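Local coordinates for protein 16S rRNA methyltransferase (Streptomyces sp. DSM 40477, PDB 3MQ2) that methylates the N1 position of adenine 1408 in 16S rRNA, using S-adenosyl-L-methionine, and so confers resistance to aminoglycosides such as kanamycin, neomycin and apramycin, at residues Q13-S16 against D17-E21; G39-P42 against Y43-R47; L140-H143 against A144-S148. All coordinates share one frame; numbering follows the deposited sequence. Where two conformers were deposited one is given.

How the contacts relate
The contacts illustrate how short-range side-chain chemistry shapes the ends and turns of a Rossmann-like methyltransferase. Contact 1 starts helix 17-24 after the N-terminal hairpin, contact 2 is the first turns of helix 40-48 in a beta-alpha-beta unit, and contact 3 turns the chain at the end of strand 134-141. None touches another: the centres of contacts 1 and 2 lie about 21 Å apart, those of 2 and 3 about 25 Å, and those of 1 and 3, on opposite sides of the chain's centre, about 37 Å. In contacts 2 and 3 the nearest atoms of the His-41 and Asn-141 side chains lie about 6 and 7 Å from the bound S-adenosyl-L-homocysteine; contact 1 is remote from it.

Contact 1 (Q13-S16 against D17-E21); sequences QEFS and DAEFE
Phe-15 and Glu-19 meet at about a right angle where the hairpin strand 11-14 gives way to the helix 17-24. The glutamate lays its aliphatic part along the rim of the ring: its CB lies at the ring edge, near the plane, 4.0 Å from Phe-15 CD2, and its CG is equally close to that same carbon. With CG anti to the backbone N (chi1 -174°) and the chain extended beyond it, Glu-19 reaches back along the preceding residues, bringing OE2 to 3.7 Å from Phe-15 CB. The carboxylate is turned 63° from the ring plane, so the two flat groups do not stack. Farther round the ring, Phe-15 CE2 touches Phe-20 CB at 4.0 Å, while the phenyl of Phe-20 itself leads away into the protein, against Leu-53 and Val-55 of strand 52-58. Both aromatic rings also meet Met-4 and Leu-84, which ties the hairpin and the helix to the edge strand 83-87 of the main sheet.

Ser-16 is the N-cap of this helix. Its OG stands between the backbone N and the carbonyl carbon, where it accepts the Glu-19 amide at 3.1 Å from N to OG, with an N-H...O angle of 150°. The Ser-16 carbonyl O takes the next amide, Phe-20 N, at 3.1 Å. The hydroxyl thus gives an amide of the first turn, which has no i-4 helical carbonyl before it, a side-chain acceptor; the phenylalanines supply the apolar anchorage, and the Glu-19 carboxylate, near the positive end of the helix dipole, is probably favoured there in its charged form.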
ATOM      1  N   GLN A  13     -15.341  11.649  -8.106  1.00 10.68           N
ATOM      2  CA  GLN A  13     -15.132  12.924  -8.774  1.00 13.95           C
ATOM      3  C   GLN A  13     -13.723  13.041  -9.338  1.00 15.95           C
ATOM      4  O   GLN A  13     -12.737  13.032  -8.596  1.00 15.02           O
ATOM      5  CB  GLN A  13     -15.412  14.099  -7.831  1.00 13.35           C
ATOM      6  CG  GLN A  13     -15.171  15.456  -8.496  1.00 17.88           C
ATOM      7  CD  GLN A  13     -16.128  15.724  -9.648  1.00 21.10           C
ATOM      8  OE1 GLN A  13     -17.343  15.726  -9.464  1.00 22.03           O
ATOM      9  NE2 GLN A  13     -15.581  15.960 -10.840  1.00 21.01           N
ATOM     10  N   GLU A  14     -13.634  13.140 -10.659  1.00 14.90           N
ATOM     11  CA  GLU A  14     -12.358  13.381 -11.303  1.00 17.86           C
ATOM     12  C   GLU A  14     -11.874  14.775 -10.942  1.00 16.89           C
ATOM     13  O   GLU A  14     -12.672  15.712 -10.815  1.00 19.79           O
ATOM     14  CB  GLU A  14     -12.475  13.232 -12.825  1.00 19.06           C
ATOM     15  CG  GLU A  14     -12.762  11.806 -13.271  1.00 22.45           C
ATOM     16  CD  GLU A  14     -12.667  11.601 -14.777  1.00 28.38           C
ATOM     17  OE1 GLU A  14     -12.894  10.459 -15.225  1.00 35.78           O
ATOM     18  OE2 GLU A  14     -12.376  12.568 -15.513  1.00 23.31           O
ATOM     19  N   PHE A  15     -10.568  14.914 -10.775  1.00 17.86           N
ATOM     20  CA  PHE A  15      -9.983  16.235 -10.615  1.00 19.92           C
ATOM     21  C   PHE A  15      -8.578  16.283 -11.228  1.00 21.40           C
ATOM     22  O   PHE A  15      -7.974  15.250 -11.518  1.00 22.12           O
ATOM     23  CB  PHE A  15      -9.986  16.662  -9.143  1.00 17.78           C
ATOM     24  CG  PHE A  15      -9.089  15.845  -8.274  1.00 19.06           C
ATOM     25  CD1 PHE A  15      -9.453  14.569  -7.888  1.00 15.86           C
ATOM     26  CD2 PHE A  15      -7.883  16.359  -7.830  1.00 25.70           C
ATOM     27  CE1 PHE A  15      -8.620  13.807  -7.079  1.00 19.33           C
ATOM     28  CE2 PHE A  15      -7.048  15.608  -7.018  1.00 21.47           C
ATOM     29  CZ  PHE A  15      -7.418  14.330  -6.642  1.00 19.61           C
ATOM     30  N   SER A  16      -8.065  17.486 -11.428  1.00 22.08           N
ATOM     31  CA  SER A  16      -6.877  17.662 -12.255  1.00 26.41           C
ATOM     32  C   SER A  16      -5.575  17.469 -11.490  1.00 24.17           C
ATOM     33  O   SER A  16      -5.522  17.630 -10.269  1.00 26.47           O
ATOM     34  CB  SER A  16      -6.890  19.052 -12.895  1.00 29.89           C
ATOM     35  OG  SER A  16      -6.773  20.056 -11.902  1.00 32.06           O
ATOM     36  N   ASP A  17      -4.522  17.118 -12.217  1.00 27.06           N
ATOM     37  CA  ASP A  17      -3.179  17.024 -11.653  0.57 31.45           C
ATOM     38  C   ASP A  17      -2.776  18.346 -11.014  1.00 28.41           C
ATOM     39  O   ASP A  17      -2.077  18.382 -10.003  1.00 27.97           O
ATOM     40  CB  ASP A  17      -2.171  16.674 -12.747  0.57 36.25           C
ATOM     41  CG  ASP A  17      -2.578  15.457 -13.544  0.57 37.62           C
ATOM     42  OD1 ASP A  17      -3.388  14.657 -13.035  0.57 39.93           O
ATOM     43  OD2 ASP A  17      -2.084  15.300 -14.681  0.57 37.63           O
ATOM     44  N   ALA A  18      -3.209  19.440 -11.632  1.00 33.61           N
ATOM     45  CA  ALA A  18      -2.906  20.773 -11.129  1.00 34.83           C
ATOM     46  C   ALA A  18      -3.534  20.994  -9.756  1.00 32.06           C
ATOM     47  O   ALA A  18      -2.929  21.602  -8.873  1.00 32.41           O
ATOM     48  CB  ALA A  18      -3.381  21.833 -12.114  1.00 40.05           C
ATOM     49  N   GLU A  19      -4.748  20.490  -9.575  1.00 23.32           N
ATOM     50  CA  GLU A  19      -5.420  20.582  -8.286  1.00 27.00           C
ATOM     51  C   GLU A  19      -4.706  19.725  -7.237  1.00 25.83           C
ATOM     52  O   GLU A  19      -4.585  20.115  -6.070  1.00 26.45           O
ATOM     53  CB  GLU A  19      -6.871  20.146  -8.433  1.00 30.49           C
ATOM     54  CG  GLU A  19      -7.716  20.337  -7.194  1.00 38.29           C
ATOM     55  CD  GLU A  19      -9.197  20.244  -7.501  1.00 44.50           C
ATOM     56  OE1 GLU A  19      -9.995  20.135  -6.548  1.00 45.50           O
ATOM     57  OE2 GLU A  19      -9.557  20.287  -8.701  1.00 47.71           O
ATOM     58  N   PHE A  20      -4.234  18.557  -7.654  1.00 22.67           N
ATOM     59  CA  PHE A  20      -3.470  17.710  -6.749  1.00 21.34           C
ATOM     60  C   PHE A  20      -2.194  18.409  -6.311  1.00 22.22           C
ATOM     61  O   PHE A  20      -1.831  18.372  -5.140  1.00 22.62           O
ATOM     62  CB  PHE A  20      -3.109  16.366  -7.381  1.00 19.03           C
ATOM     63  CG  PHE A  20      -2.291  15.497  -6.475  1.00 21.09           C
ATOM     64  CD1 PHE A  20      -2.895  14.791  -5.452  1.00 18.33           C
ATOM     65  CD2 PHE A  20      -0.917  15.418  -6.618  1.00 16.95           C
ATOM     66  CE1 PHE A  20      -2.149  13.999  -4.596  1.00 21.17           C
ATOM     67  CE2 PHE A  20      -0.157  14.624  -5.760  1.00 17.70           C
ATOM     68  CZ  PHE A  20      -0.778  13.919  -4.749  1.00 17.69           C
ATOM     69  N   GLU A  21      -1.511  19.045  -7.259  1.00 24.15           N
ATOM     70  CA  GLU A  21      -0.253  19.720  -6.953  1.00 25.64           C
ATOM     71  C   GLU A  21      -0.431  20.822  -5.922  1.00 26.28           C
ATOM     72  O   GLU A  21       0.387  20.976  -5.012  1.00 28.64           O
ATOM     73  CB  GLU A  21       0.386  20.273  -8.224  1.00 32.09           C
ATOM     74  CG  GLU A  21       1.177  19.232  -8.967  1.00 35.17           C
ATOM     75  CD  GLU A  21       2.074  18.442  -8.034  1.00 38.17           C
ATOM     76  OE1 GLU A  21       2.799  19.068  -7.230  1.00 42.37           O
ATOM     77  OE2 GLU A  21       2.037  17.198  -8.092  1.00 36.06           O
TER

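Contact 2 (G39-P42 against Y43-R47); sequences GKHP and YKVAR
Pro-42 O receives the amide of Ala-46 at 2.8 Å from O to N, with an N-H...O angle of 166° and the donor tilted 28° from the carbonyl plane. It belongs to the i to i+4 ladder that opens the helix 40-48, the helical arm of the beta-alpha-beta crossover between strands 29-34 and 52-58 in this Rossmann-like fold. Two further rungs precede it, Lys-44 N to Lys-40 O and Val-45 N to His-41 O, the latter lying in the carbonyl plane. At the N-cap, Gly-39 has positive phi; its O is held only weakly by Tyr-43 N, at 3.4 Å, but also accepts the hydroxyl of Tyr-85. Pro-42, with no amide hydrogen to offer, fits the first turn, where no earlier acceptor is needed, and its ring packs on Val-54 and Ala-56.

One side-chain pair stands out on this helix. The His-41 imidazole swings beside its own carbonyl, CG anti to the backbone N (chi1 167°), which brings one face of the ring under Val-45. Its two nitrogens are held elsewhere, ND1 by Leu-192 O and NE2 by His-103 ND1, which fixes the rotation of the ring close to Leu-105 and Thr-194 of the cofactor site. Lys-44, fully extended, sends NZ to Gly-191 O, while the Tyr-43 hydroxyl bonds to Gly-78 O. Over the imidazole face sits a single methyl in a CH-pi contact: Val-45 CG2 lies 3.8 Å from the ring centroid, displaced toward the rim, and nearest to His-41 CE1.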
ATOM      1  N   GLY A  39      -9.638   0.998   3.583  1.00 12.94           N
ATOM      2  CA  GLY A  39      -8.993   2.278   3.821  1.00 10.80           C
ATOM      3  C   GLY A  39      -8.718   2.660   5.273  1.00  9.64           C
ATOM      4  O   GLY A  39      -8.398   3.813   5.566  1.00 11.16           O
ATOM      5  N   LYS A  40      -8.838   1.700   6.185  1.00 10.40           N
ATOM      6  CA  LYS A  40      -8.617   1.985   7.604  1.00 11.60           C
ATOM      7  C   LYS A  40      -7.168   2.374   7.895  1.00 11.27           C
ATOM      8  O   LYS A  40      -6.900   3.241   8.723  1.00 12.49           O
ATOM      9  CB  LYS A  40      -9.003   0.771   8.456  1.00 16.58           C
ATOM     10  CG  LYS A  40     -10.492   0.457   8.453  1.00 28.42           C
ATOM     11  CD  LYS A  40     -10.801  -0.801   9.254  0.63 35.33           C
ATOM     12  CE  LYS A  40     -12.297  -1.076   9.300  0.57 44.37           C
ATOM     13  NZ  LYS A  40     -13.044   0.028   9.966  0.61 47.35           N
ATOM     14  N   HIS A  41      -6.232   1.737   7.201  1.00 12.15           N
ATOM     15  CA  HIS A  41      -4.813   1.984   7.447  1.00 10.52           C
ATOM     16  C   HIS A  41      -4.400   3.422   7.133  1.00 10.70           C
ATOM     17  O   HIS A  41      -3.810   4.101   7.962  1.00 11.73           O
ATOM     18  CB  HIS A  41      -3.954   0.991   6.647  1.00 12.77           C
ATOM     19  CG  HIS A  41      -2.502   1.357   6.585  1.00 12.36           C
ATOM     20  ND1 HIS A  41      -1.687   1.364   7.697  1.00 12.08           N
ATOM     21  CD2 HIS A  41      -1.725   1.744   5.546  1.00 12.17           C
ATOM     22  CE1 HIS A  41      -0.469   1.736   7.344  1.00 14.69           C
ATOM     23  NE2 HIS A  41      -0.464   1.967   6.042  1.00 10.82           N
ATOM     24  N   PRO A  42      -4.708   3.903   5.917  1.00  9.81           N
ATOM     25  CA  PRO A  42      -4.295   5.279   5.610  1.00 10.67           C
ATOM     26  C   PRO A  42      -5.023   6.313   6.467  1.00 11.71           C
ATOM     27  O   PRO A  42      -4.504   7.403   6.692  1.00 11.64           O
ATOM     28  CB  PRO A  42      -4.666   5.440   4.126  1.00  9.37           C
ATOM     29  CG  PRO A  42      -5.681   4.358   3.854  1.00 10.53           C
ATOM     30  CD  PRO A  42      -5.265   3.204   4.747  1.00  7.88           C
ATOM     31  N   TYR A  43      -6.213   5.974   6.947  1.00 10.17           N
ATOM     32  CA  TYR A  43      -6.925   6.873   7.843  1.00 11.61           C
ATOM     33  C   TYR A  43      -6.096   7.041   9.114  1.00 11.91           C
ATOM     34  O   TYR A  43      -5.884   8.162   9.585  1.00 13.42           O
ATOM     35  CB  TYR A  43      -8.317   6.332   8.167  1.00 11.93           C
ATOM     36  CG  TYR A  43      -9.147   7.293   8.982  1.00 14.00           C
ATOM     37  CD1 TYR A  43      -9.991   8.209   8.365  1.00 15.02           C
ATOM     38  CD2 TYR A  43      -9.079   7.293  10.369  1.00 18.93           C
ATOM     39  CE1 TYR A  43     -10.752   9.098   9.107  1.00 17.59           C
ATOM     40  CE2 TYR A  43      -9.832   8.185  11.119  1.00 19.56           C
ATOM     41  CZ  TYR A  43     -10.669   9.081  10.482  1.00 21.17           C
ATOM     42  OH  TYR A  43     -11.425   9.968  11.226  1.00 22.66           O
ATOM     43  N   LYS A  44      -5.610   5.928   9.655  1.00 13.21           N
ATOM     44  CA  LYS A  44      -4.696   6.002  10.796  1.00 13.71           C
ATOM     45  C   LYS A  44      -3.439   6.793  10.471  1.00 17.05           C
ATOM     46  O   LYS A  44      -3.036   7.666  11.236  1.00 16.85           O
ATOM     47  CB  LYS A  44      -4.311   4.609  11.312  1.00 16.29           C
ATOM     48  CG  LYS A  44      -3.130   4.657  12.297  1.00 20.08           C
ATOM     49  CD  LYS A  44      -2.940   3.342  13.031  1.00 31.89           C
ATOM     50  CE  LYS A  44      -1.891   3.454  14.137  1.00 36.90           C
ATOM     51  NZ  LYS A  44      -1.801   2.205  14.964  1.00 42.15           N
ATOM     52  N   VAL A  45      -2.813   6.501   9.332  1.00 12.32           N
ATOM     53  CA  VAL A  45      -1.599   7.214   8.963  1.00 12.08           C
ATOM     54  C   VAL A  45      -1.837   8.723   8.888  1.00 13.92           C
ATOM     55  O   VAL A  45      -1.057   9.506   9.439  1.00 16.24           O
ATOM     56  CB  VAL A  45      -0.987   6.675   7.652  1.00 12.16           C
ATOM     57  CG1 VAL A  45       0.244   7.490   7.240  1.00 12.61           C
ATOM     58  CG2 VAL A  45      -0.618   5.208   7.817  1.00 15.71           C
ATOM     59  N   ALA A  46      -2.922   9.132   8.230  1.00 13.07           N
ATOM     60  CA  ALA A  46      -3.221  10.557   8.110  1.00 14.03           C
ATOM     61  C   ALA A  46      -3.492  11.181   9.480  1.00 16.20           C
ATOM     62  O   ALA A  46      -3.024  12.283   9.771  1.00 15.87           O
ATOM     63  CB  ALA A  46      -4.398  10.792   7.150  1.00 12.84           C
ATOM     64  N   ARG A  47      -4.237  10.469  10.321  1.00 14.61           N
ATOM     65  CA  ARG A  47      -4.563  10.959  11.653  1.00 18.25           C
ATOM     66  C   ARG A  47      -3.284  11.221  12.441  1.00 20.50           C
ATOM     67  O   ARG A  47      -3.150  12.244  13.129  1.00 22.14           O
ATOM     68  CB  ARG A  47      -5.412   9.925  12.388  1.00 22.87           C
ATOM     69  CG  ARG A  47      -5.612  10.224  13.861  1.00 38.60           C
ATOM     70  CD  ARG A  47      -6.621  11.331  14.052  1.00 48.09           C
ATOM     71  NE  ARG A  47      -7.963  10.908  13.663  1.00 53.16           N
ATOM     72  CZ  ARG A  47      -9.010  11.724  13.606  1.00 53.64           C
ATOM     73  NH1 ARG A  47      -8.871  13.009  13.908  1.00 57.08           N
ATOM     74  NH2 ARG A  47     -10.196  11.256  13.246  1.00 45.71           N
TER

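Contact 3 (L140-H143 against A144-S148); sequences LNLH and AWRPS
Arg-146 folds back over two residues. One face of its guanidinium lies against Leu-142, NH2 standing 3.5 Å from Leu-142 CB, while nearer the backbone its CD rests over a face of the His-143 imidazole, 4.3 Å from its centroid in a CH-pi contact. NH1 lies over the imidazole face, 3.8 Å from His-143 NE2, but with the planes 63° apart the groups do not stack. The extended run from CG to NE carries the charge to salt bridges with Glu-157 and Asp-205. The Trp-145 indole presents its edge to Leu-142 O and Asn-141 O, and Leu-140 CD1 lies 4.4 Å from Trp-145 CH2.

The backbone beneath is a type I beta turn from His-143 to Arg-146 at the end of strand 134-141. Arg-146 N donates to His-143 O at 3.0 Å from well above the carbonyl plane, and Ala-144 N to Asn-141 O at 3.1 Å. An Asx turn overlaps the latter: Asn-141 OD1 accepts His-143 N at 2.9 Å, and its side chain abuts Trp-196 and Met-106 of the cofactor site. His-143 NE2 bonds to Asp-208, and a water bridges His-143 ND1 and Arg-146 O, 2.7 Å from each.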
ATOM      1  N   LEU A 140       3.664  -8.872   3.232  1.00 10.02           N
ATOM      2  CA  LEU A 140       3.096 -10.034   2.561  1.00  8.42           C
ATOM      3  C   LEU A 140       2.240 -10.837   3.526  1.00 10.29           C
ATOM      4  O   LEU A 140       2.671 -11.153   4.627  1.00 12.52           O
ATOM      5  CB  LEU A 140       4.199 -10.937   2.021  1.00 10.26           C
ATOM      6  CG  LEU A 140       5.078 -10.380   0.911  1.00 11.98           C
ATOM      7  CD1 LEU A 140       6.108 -11.423   0.514  1.00 16.36           C
ATOM      8  CD2 LEU A 140       4.236  -9.953  -0.299  1.00  9.00           C
ATOM      9  N   ASN A 141       1.020 -11.153   3.101  1.00  7.41           N
ATOM     10  CA  ASN A 141       0.174 -12.085   3.837  1.00  9.12           C
ATOM     11  C   ASN A 141       0.617 -13.488   3.465  1.00 10.88           C
ATOM     12  O   ASN A 141       0.389 -13.943   2.339  1.00  9.96           O
ATOM     13  CB  ASN A 141      -1.287 -11.874   3.440  1.00 11.53           C
ATOM     14  CG  ASN A 141      -2.244 -12.781   4.202  1.00 14.10           C
ATOM     15  OD1 ASN A 141      -1.832 -13.730   4.871  1.00 11.02           O
ATOM     16  ND2 ASN A 141      -3.543 -12.495   4.083  1.00 19.17           N
ATOM     17  N   LEU A 142       1.265 -14.172   4.404  1.00  9.87           N
ATOM     18  CA  LEU A 142       1.851 -15.471   4.126  1.00  8.18           C
ATOM     19  C   LEU A 142       0.781 -16.551   3.879  1.00 12.49           C
ATOM     20  O   LEU A 142       1.079 -17.627   3.367  1.00 10.84           O
ATOM     21  CB  LEU A 142       2.821 -15.856   5.250  1.00  9.96           C
ATOM     22  CG  LEU A 142       4.029 -14.926   5.401  1.00 15.80           C
ATOM     23  CD1 LEU A 142       4.736 -15.157   6.734  1.00 15.02           C
ATOM     24  CD2 LEU A 142       5.003 -15.088   4.234  1.00 16.69           C
ATOM     25  N   HIS A 143      -0.478 -16.238   4.184  1.00  9.13           N
ATOM     26  CA  HIS A 143      -1.541 -17.199   3.928  1.00  9.10           C
ATOM     27  C   HIS A 143      -1.793 -17.402   2.441  1.00 11.55           C
ATOM     28  O   HIS A 143      -2.502 -18.329   2.048  1.00  9.24           O
ATOM     29  CB  HIS A 143      -2.820 -16.836   4.697  1.00  9.42           C
ATOM     30  CG  HIS A 143      -2.665 -16.991   6.171  1.00 12.25           C
ATOM     31  ND1 HIS A 143      -3.108 -18.104   6.855  1.00 15.42           N
ATOM     32  CD2 HIS A 143      -2.057 -16.202   7.091  1.00 12.84           C
ATOM     33  CE1 HIS A 143      -2.800 -17.983   8.135  1.00 16.71           C
ATOM     34  NE2 HIS A 143      -2.152 -16.842   8.300  1.00 15.38           N
ATOM     35  N   ALA A 144      -1.176 -16.560   1.618  1.00 11.67           N
ATOM     36  CA  ALA A 144      -1.215 -16.762   0.177  1.00 10.54           C
ATOM     37  C   ALA A 144      -0.480 -18.050  -0.180  1.00 12.21           C
ATOM     38  O   ALA A 144      -0.519 -18.494  -1.324  1.00 11.35           O
ATOM     39  CB  ALA A 144      -0.591 -15.558  -0.554  1.00 10.44           C
ATOM     40  N   TRP A 145       0.201 -18.642   0.801  1.00 11.50           N
ATOM     41  CA  TRP A 145       0.917 -19.898   0.583  1.00 12.32           C
ATOM     42  C   TRP A 145       0.406 -21.001   1.502  1.00 11.57           C
ATOM     43  O   TRP A 145       1.057 -22.028   1.658  1.00 15.11           O
ATOM     44  CB  TRP A 145       2.423 -19.718   0.812  1.00 12.58           C
ATOM     45  CG  TRP A 145       3.105 -18.916  -0.242  1.00 12.85           C
ATOM     46  CD1 TRP A 145       3.716 -19.399  -1.369  1.00 15.16           C
ATOM     47  CD2 TRP A 145       3.256 -17.487  -0.286  1.00 15.46           C
ATOM     48  NE1 TRP A 145       4.237 -18.361  -2.104  1.00 12.73           N
ATOM     49  CE2 TRP A 145       3.968 -17.181  -1.466  1.00 13.16           C
ATOM     50  CE3 TRP A 145       2.854 -16.442   0.552  1.00 11.70           C
ATOM     51  CZ2 TRP A 145       4.283 -15.866  -1.832  1.00 12.97           C
ATOM     52  CZ3 TRP A 145       3.163 -15.136   0.184  1.00 11.02           C
ATOM     53  CH2 TRP A 145       3.881 -14.863  -0.992  1.00 11.55           C
ATOM     54  N   ARG A 146      -0.760 -20.790   2.096  1.00 11.95           N
ATOM     55  CA  ARG A 146      -1.274 -21.699   3.114  1.00 12.59           C
ATOM     56  C   ARG A 146      -2.744 -22.031   2.869  1.00 12.63           C
ATOM     57  O   ARG A 146      -3.600 -21.713   3.685  1.00 15.45           O
ATOM     58  CB  ARG A 146      -1.093 -21.062   4.493  1.00 12.56           C
ATOM     59  CG  ARG A 146       0.369 -20.705   4.813  1.00 10.42           C
ATOM     60  CD  ARG A 146       0.503 -20.018   6.169  1.00 13.69           C
ATOM     61  NE  ARG A 146       1.869 -19.556   6.414  1.00 13.60           N
ATOM     62  CZ  ARG A 146       2.216 -18.802   7.454  1.00 16.88           C
ATOM     63  NH1 ARG A 146       1.301 -18.430   8.339  1.00 14.70           N
ATOM     64  NH2 ARG A 146       3.472 -18.400   7.597  1.00 16.84           N
ATOM     65  N   PRO A 147      -3.044 -22.688   1.737  1.00 12.86           N
ATOM     66  CA  PRO A 147      -2.103 -23.168   0.722  1.00 14.00           C
ATOM     67  C   PRO A 147      -1.919 -22.160  -0.415  1.00 14.41           C
ATOM     68  O   PRO A 147      -2.585 -21.125  -0.457  1.00 13.86           O
ATOM     69  CB  PRO A 147      -2.812 -24.411   0.192  1.00 17.01           C
ATOM     70  CG  PRO A 147      -4.251 -23.985   0.191  1.00 17.53           C
ATOM     71  CD  PRO A 147      -4.422 -23.127   1.442  1.00 17.18           C
ATOM     72  N   SER A 148      -1.010 -22.466  -1.335  1.00 15.30           N
ATOM     73  CA  SER A 148      -0.709 -21.544  -2.429  1.00 12.90           C
ATOM     74  C   SER A 148      -1.951 -21.148  -3.230  1.00 12.05           C
ATOM     75  O   SER A 148      -2.701 -22.006  -3.706  1.00 15.21           O
ATOM     76  CB  SER A 148       0.348 -22.145  -3.357  1.00 19.20           C
ATOM     77  OG  SER A 148       1.598 -22.272  -2.704  1.00 20.76           O
TER
HETATM   78  O   HOH W   1      -4.445 -20.162   5.667  1.00 19.76           O